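Local coordinates for protein agmatinase (Burkholderia thailandensis, PDB 4DZ4) that probably hydrolyses agmatine to putrescine and urea at a centre of two manganese ions, at residues E7-I15 with Y21-Y29. Residues are numbered along the deposited sequence; the frame is centred on the assembly and turned at random.
Sequences ETLYGDGAI and YGSSIENTY. With EDO (1,2-ethanediol), chain Y.
The carboxylate of Glu26 closes over the backbone N-H groups of Asp12 and Gly13, beside the weakly bonded helical turn at about 13-15, in the N-terminal segment outside the central parallel sheet of the alpha/beta arginase fold, well away from the manganese site. OE1 of Glu26 takes the N-H of Asp12 at 2.9 Å and OE2 takes that of Gly13 at 2.9 Å, both on the syn side but 32° out of the carboxylate plane. Glutamate suits the place: its chain bends at chi2 (-89°) to bring two oxygens to neighbouring amides, which probably ease its negative charge. Gly11 N to Ile25 O, 2.8 Å, adds a backbone bond; Gly11 holds a positive phi of 94°, which glycine takes readily. Gly13 has no side chain, and Ser24 OG, hydrogen-bonded to Arg17, comes to 3.5 Å from Gly13 CA. Asp12 turns away from Glu26: OD1 is hydrogen-bonded to Val32 N, while OD2 forms a salt bridge with Arg42 and takes the backbone N-H of Asp103, both of a second subunit.

The outer half is looser. Exposed Ile25 lies alongside Tyr10, CG2 meeting ring atom CD1 obliquely at 3.7 Å; the ring also meets Trp105 of the second subunit. A water joins Leu9 O to Ile25 N instead of a direct bond. A second water extends the Glu26 grip, donating to OE2 at 2.7 Å and accepting from Ala14 N.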
# COMPACT_ATOMS: atom_id res chain seq x y z
N GLU B 7 -15.82 40.73 -3.16
CA GLU B 7 -14.78 39.67 -3.17
C GLU B 7 -15.42 38.34 -3.52
O GLU B 7 -16.36 37.89 -2.85
CB GLU B 7 -14.09 39.56 -1.81
CG GLU B 7 -12.92 38.57 -1.82
CD GLU B 7 -12.25 38.37 -0.46
OE1 GLU B 7 -12.84 38.69 0.61
OE2 GLU B 7 -11.09 37.86 -0.47
N THR B 8 -14.93 37.70 -4.57
CA THR B 8 -15.32 36.34 -4.88
C THR B 8 -14.42 35.44 -4.04
O THR B 8 -13.24 35.76 -3.86
CB THR B 8 -15.09 36.01 -6.36
OG1 THR B 8 -13.67 35.98 -6.59
CG2 THR B 8 -15.77 37.04 -7.27
N LEU B 9 -14.98 34.36 -3.50
CA LEU B 9 -14.24 33.46 -2.66
C LEU B 9 -13.97 32.18 -3.44
O LEU B 9 -14.71 31.21 -3.33
CB LEU B 9 -15.03 33.16 -1.38
CG LEU B 9 -15.37 34.35 -0.48
CD1 LEU B 9 -16.00 33.82 0.79
CD2 LEU B 9 -14.14 35.18 -0.15
N TYR B 10 -12.95 32.22 -4.27
CA TYR B 10 -12.51 31.02 -4.95
C TYR B 10 -11.44 30.40 -4.09
O TYR B 10 -10.33 30.92 -4.03
CB TYR B 10 -11.97 31.37 -6.34
CG TYR B 10 -13.05 31.75 -7.32
CD1 TYR B 10 -13.78 30.77 -7.98
CD2 TYR B 10 -13.35 33.07 -7.58
CE1 TYR B 10 -14.80 31.10 -8.87
CE2 TYR B 10 -14.37 33.41 -8.47
CZ TYR B 10 -15.08 32.42 -9.10
OH TYR B 10 -16.09 32.72 -10.00
N GLY B 11 -11.78 29.31 -3.41
CA GLY B 11 -10.78 28.57 -2.63
C GLY B 11 -10.71 28.98 -1.17
O GLY B 11 -10.86 30.16 -0.83
N ASP B 12 -10.47 28.00 -0.31
CA ASP B 12 -10.16 28.23 1.12
C ASP B 12 -11.31 28.90 1.86
O ASP B 12 -11.10 29.72 2.73
CB ASP B 12 -8.85 29.03 1.27
CG ASP B 12 -7.66 28.25 0.77
OD1 ASP B 12 -7.58 27.07 1.12
OD2 ASP B 12 -6.81 28.84 0.07
N GLY B 13 -12.53 28.51 1.51
CA GLY B 13 -13.72 29.04 2.18
C GLY B 13 -13.74 28.84 3.69
O GLY B 13 -14.23 29.71 4.40
N ALA B 14 -13.16 27.74 4.19
CA ALA B 14 -13.13 27.43 5.62
C ALA B 14 -12.47 28.53 6.47
O ALA B 14 -12.76 28.66 7.67
CB ALA B 14 -12.41 26.09 5.83
N ILE B 15 -11.59 29.32 5.85
CA ILE B 15 -10.86 30.35 6.57
C ILE B 15 -11.19 31.76 6.07
O ILE B 15 -10.74 32.73 6.66
CB ILE B 15 -9.31 30.09 6.57
CG1 ILE B 15 -8.70 30.15 5.14
CG2 ILE B 15 -9.01 28.78 7.32
CD1 ILE B 15 -7.17 30.23 5.08
N TYR B 21 -23.12 30.67 7.14
CA TYR B 21 -23.94 30.15 6.05
C TYR B 21 -23.23 30.19 4.71
O TYR B 21 -22.38 31.06 4.48
CB TYR B 21 -25.22 30.97 5.93
CG TYR B 21 -26.10 30.78 7.13
CD1 TYR B 21 -26.83 29.60 7.30
CD2 TYR B 21 -26.22 31.77 8.10
CE1 TYR B 21 -27.63 29.41 8.41
CE2 TYR B 21 -27.03 31.58 9.20
CZ TYR B 21 -27.73 30.39 9.35
OH TYR B 21 -28.55 30.22 10.45
N GLY B 22 -23.58 29.24 3.83
CA GLY B 22 -23.20 29.29 2.42
C GLY B 22 -21.99 28.45 2.07
O GLY B 22 -21.14 28.21 2.92
N SER B 23 -21.93 27.99 0.82
CA SER B 23 -20.76 27.29 0.30
C SER B 23 -19.96 28.22 -0.60
O SER B 23 -20.46 29.27 -1.02
CB SER B 23 -21.19 26.09 -0.52
OG SER B 23 -21.93 25.19 0.28
N SER B 24 -18.73 27.84 -0.87
CA SER B 24 -17.94 28.61 -1.82
C SER B 24 -17.11 27.68 -2.68
O SER B 24 -16.83 26.57 -2.26
CB SER B 24 -17.08 29.69 -1.14
OG SER B 24 -16.33 29.17 -0.09
N ILE B 25 -16.72 28.15 -3.85
CA ILE B 25 -16.02 27.33 -4.83
C ILE B 25 -14.68 26.81 -4.29
O ILE B 25 -13.92 27.56 -3.70
CB ILE B 25 -15.77 28.16 -6.11
CG1 ILE B 25 -17.09 28.64 -6.73
CG2 ILE B 25 -14.94 27.37 -7.11
CD1 ILE B 25 -18.02 27.52 -7.15
N GLU B 26 -14.40 25.52 -4.50
CA GLU B 26 -13.08 24.95 -4.21
C GLU B 26 -12.58 24.10 -5.38
O GLU B 26 -13.38 23.48 -6.07
CB GLU B 26 -13.13 24.03 -2.97
CG GLU B 26 -13.67 24.73 -1.73
CD GLU B 26 -12.59 25.42 -0.89
OE1 GLU B 26 -11.40 25.49 -1.30
OE2 GLU B 26 -12.95 25.91 0.20
N ASN B 27 -11.27 24.08 -5.62
CA ASN B 27 -10.67 22.94 -6.32
C ASN B 27 -10.69 21.76 -5.36
O ASN B 27 -10.24 21.86 -4.23
CB ASN B 27 -9.26 23.28 -6.81
CG ASN B 27 -9.27 24.14 -8.07
OD1 ASN B 27 -10.26 24.16 -8.83
ND2 ASN B 27 -8.18 24.86 -8.31
N THR B 28 -11.30 20.65 -5.78
CA THR B 28 -11.56 19.54 -4.84
C THR B 28 -10.28 19.00 -4.20
O THR B 28 -10.29 18.59 -3.03
CB THR B 28 -12.36 18.42 -5.56
OG1 THR B 28 -13.44 19.03 -6.29
CG2 THR B 28 -12.96 17.43 -4.55
N TYR B 29 -9.18 19.05 -4.97
CA TYR B 29 -7.84 18.56 -4.62
C TYR B 29 -6.98 19.58 -3.86
O TYR B 29 -5.81 19.34 -3.65
CB TYR B 29 -7.08 18.13 -5.90
CG TYR B 29 -7.22 19.13 -7.05
CD1 TYR B 29 -6.36 20.23 -7.17
CD2 TYR B 29 -8.20 18.95 -8.03
CE1 TYR B 29 -6.48 21.13 -8.23
CE2 TYR B 29 -8.35 19.83 -9.08
CZ TYR B 29 -7.50 20.93 -9.17
OH TYR B 29 -7.65 21.81 -10.21
C1 EDO Y . -15.83 21.65 -3.14
O1 EDO Y . -16.38 22.96 -2.91
C2 EDO Y . -15.68 21.30 -4.62
O2 EDO Y . -14.33 21.16 -4.97
O HOH W 1 -17.70 30.90 -4.55
O HOH W 2 -11.71 25.60 2.62